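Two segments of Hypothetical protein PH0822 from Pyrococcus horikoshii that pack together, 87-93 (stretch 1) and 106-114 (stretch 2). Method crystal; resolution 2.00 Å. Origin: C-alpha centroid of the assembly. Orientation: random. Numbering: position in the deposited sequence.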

# COMPACT_ATOMS: atom_id res chain seq x y z
N VAL A 87 0.76 2.35 2.82
CA VAL A 87 1.60 3.54 2.78
C VAL A 87 2.90 3.12 2.08
O VAL A 87 3.44 2.05 2.39
CB VAL A 87 1.90 4.06 4.26
CG1 VAL A 87 2.94 5.30 4.30
CG2 VAL A 87 0.64 4.40 5.03
N VAL A 88 3.42 3.96 1.18
CA VAL A 88 4.76 3.78 0.61
C VAL A 88 5.66 4.91 1.12
O VAL A 88 5.28 6.10 1.03
CB VAL A 88 4.74 3.82 -0.97
CG1 VAL A 88 6.19 3.57 -1.53
CG2 VAL A 88 3.78 2.78 -1.51
N THR A 89 6.81 4.54 1.72
CA THR A 89 7.77 5.49 2.30
C THR A 89 8.98 5.59 1.42
O THR A 89 9.19 4.74 0.57
CB THR A 89 8.23 5.05 3.71
OG1 THR A 89 8.94 3.80 3.63
CG2 THR A 89 7.03 4.91 4.64
N GLY A 90 9.77 6.66 1.60
CA GLY A 90 10.97 6.90 0.76
C GLY A 90 10.77 7.53 -0.63
O GLY A 90 11.70 7.65 -1.40
N VAL A 91 9.56 7.99 -0.91
CA VAL A 91 9.24 8.60 -2.21
C VAL A 91 9.57 10.09 -2.15
O VAL A 91 9.20 10.78 -1.23
CB VAL A 91 7.73 8.38 -2.57
CG1 VAL A 91 7.44 8.88 -3.94
CG2 VAL A 91 7.38 6.89 -2.46
N TYR A 92 10.27 10.61 -3.15
CA TYR A 92 10.60 12.04 -3.20
C TYR A 92 10.53 12.51 -4.63
O TYR A 92 10.53 11.68 -5.55
CB TYR A 92 12.04 12.25 -2.72
CG TYR A 92 13.02 11.45 -3.52
CD1 TYR A 92 13.22 10.12 -3.26
CD2 TYR A 92 13.74 12.03 -4.56
CE1 TYR A 92 14.12 9.39 -3.99
CE2 TYR A 92 14.64 11.29 -5.32
CZ TYR A 92 14.83 9.98 -5.01
OH TYR A 92 15.67 9.21 -5.75
N GLY A 93 10.54 13.83 -4.79
CA GLY A 93 10.62 14.45 -6.10
C GLY A 93 9.31 15.08 -6.52
O GLY A 93 8.35 15.19 -5.70
N LYS A 106 8.29 1.39 -11.54
CA LYS A 106 9.67 1.86 -11.34
C LYS A 106 9.76 3.09 -10.41
O LYS A 106 10.15 4.23 -10.81
CB LYS A 106 10.34 2.23 -12.69
CG LYS A 106 11.19 1.07 -13.31
CD LYS A 106 11.06 1.07 -14.85
CE LYS A 106 10.27 -0.18 -15.31
NZ LYS A 106 11.04 -1.45 -15.01
N LEU A 107 9.42 2.88 -9.16
CA LEU A 107 9.39 4.01 -8.27
C LEU A 107 10.82 4.14 -7.78
O LEU A 107 11.49 3.13 -7.57
CB LEU A 107 8.38 3.72 -7.16
CG LEU A 107 7.55 4.86 -6.65
CD1 LEU A 107 7.01 5.50 -7.84
CD2 LEU A 107 6.43 4.33 -5.78
N LYS A 108 11.28 5.39 -7.61
CA LYS A 108 12.60 5.69 -7.03
C LYS A 108 12.54 5.93 -5.53
O LYS A 108 12.03 6.93 -5.10
CB LYS A 108 13.19 6.90 -7.72
CG LYS A 108 13.83 6.51 -9.11
CD LYS A 108 14.03 7.74 -10.02
CE LYS A 108 15.35 7.65 -10.85
NZ LYS A 108 15.51 6.35 -11.63
N ILE A 109 13.07 5.01 -4.74
CA ILE A 109 12.90 5.06 -3.27
C ILE A 109 14.17 5.48 -2.57
O ILE A 109 15.23 4.96 -2.88
CB ILE A 109 12.51 3.64 -2.69
CG1 ILE A 109 11.21 3.10 -3.33
CG2 ILE A 109 12.38 3.70 -1.18
CD1 ILE A 109 10.10 4.12 -3.42
N ASP A 110 14.08 6.42 -1.63
CA ASP A 110 15.21 6.77 -0.80
C ASP A 110 15.25 5.82 0.38
O ASP A 110 14.58 6.07 1.44
CB ASP A 110 15.05 8.20 -0.29
CG ASP A 110 16.28 8.70 0.43
OD1 ASP A 110 17.17 7.87 0.75
OD2 ASP A 110 16.36 9.93 0.67
N TYR A 111 16.07 4.77 0.22
CA TYR A 111 16.18 3.72 1.22
C TYR A 111 16.57 4.28 2.56
O TYR A 111 16.27 3.67 3.59
CB TYR A 111 17.19 2.62 0.80
CG TYR A 111 16.83 1.96 -0.50
CD1 TYR A 111 15.95 0.90 -0.53
CD2 TYR A 111 17.34 2.42 -1.70
CE1 TYR A 111 15.59 0.26 -1.73
CE2 TYR A 111 16.99 1.80 -2.94
CZ TYR A 111 16.11 0.72 -2.93
OH TYR A 111 15.72 0.11 -4.11
N ASP A 112 17.26 5.43 2.55
CA ASP A 112 17.85 5.97 3.76
C ASP A 112 17.06 7.14 4.33
O ASP A 112 17.61 7.95 5.10
CB ASP A 112 19.29 6.45 3.50
CG ASP A 112 20.30 5.31 3.34
OD1 ASP A 112 21.28 5.56 2.60
OD2 ASP A 112 20.14 4.20 3.92
N TRP A 113 15.78 7.22 3.97
CA TRP A 113 14.91 8.31 4.46
C TRP A 113 14.79 8.44 5.99
O TRP A 113 14.19 9.41 6.46
CB TRP A 113 13.50 8.23 3.85
CG TRP A 113 12.65 7.10 4.35
CD1 TRP A 113 12.50 5.87 3.77
CD2 TRP A 113 11.80 7.10 5.52
NE1 TRP A 113 11.63 5.10 4.51
CE2 TRP A 113 11.17 5.84 5.58
CE3 TRP A 113 11.53 8.04 6.54
CZ2 TRP A 113 10.29 5.49 6.61
CZ3 TRP A 113 10.62 7.70 7.57
CH2 TRP A 113 10.03 6.44 7.59
N LYS A 114 15.26 7.48 6.75
CA LYS A 114 15.18 7.56 8.23
C LYS A 114 16.42 8.25 8.80
O LYS A 114 16.30 8.95 9.81
CB LYS A 114 15.08 6.17 8.82
CG LYS A 114 13.90 5.89 9.68
CD LYS A 114 13.55 4.41 9.51
CE LYS A 114 13.16 3.76 10.83
NZ LYS A 114 11.69 3.93 10.99

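What does the strand end at the start of stretch 1 bring to the contact? Val-88, buried and set sideways to stretch 2, places CG1 4.3 Å from CD2 of Leu-107 and 4.4 Å from CD1 of Ile-109. These are loose apolar contacts, and they suit branched aliphatic side chains; Val-88 and Leu-107, both buried, have no polar side-chain group to satisfy there. Leu-107 points toward stretch 1. Ile-109 starts away from it, yet with chi1 and chi2 both m its chain bends back, so that its end comes nearer.

How does Thr-89 meet the tryptophan? The CA-to-CB bond of Thr-89 points toward stretch 2, and the p rotamer leaves Thr-89 OG1 3.1 Å from Trp-113 NE1. Both groups are polar, so the small hydroxyl of threonine fits beside the indole nitrogen, although the geometry does not settle whether a hydrogen bond joins them. A type I turn runs from Asp-110 to Trp-113, with Trp-113 N donating to Asp-110 O at 3.0 Å. Within the turn, N of Asp-112 also donates to OD1 of Asp-110 at 3.0 Å.

Why is a glycine at the closest backbone approach? The CA atoms of Gly-90 and Asp-110 lie 4.5 Å apart, and a CB on Gly-90 would point into stretch 2, only 2.6 Å from CG2 of Ile-109, a clash. The positive phi of 81° favours glycine as well. Without a side chain, Gly-90 can lie against the indole: its N sits over one face of the Trp-113 ring, and its CA is 3.5 Å from CD1 of Trp-113. Its carbonyl accepts a hydrogen bond from Asp-110 N: Gly-90 O to Asp-110 N is 2.7 Å, nearly straight at 175°. The same Gly-90 O receives a CA-H...O contact from CA of Ile-109 at 3.4 Å.

What do the last residues add? Val-91 points its CA-to-CB bond away, but CG2 still lies 4.0 Å from CD1 of Ile-109 and 4.3 Å from CD2 of Leu-107, joining Val-88 in the apolar cluster. The CA-to-CB bond of exposed Tyr-92 points toward stretch 2, and its ring meets Asp-110 N and Ile-109 C edge-first, with Tyr-92 CE1 3.8 Å from Asp-110 N; Tyr-92 CE1 is also 3.4 Å from Lys-108 O. Gly-93 makes no contact. Altogether the contact buries 427 Å², both sides summed.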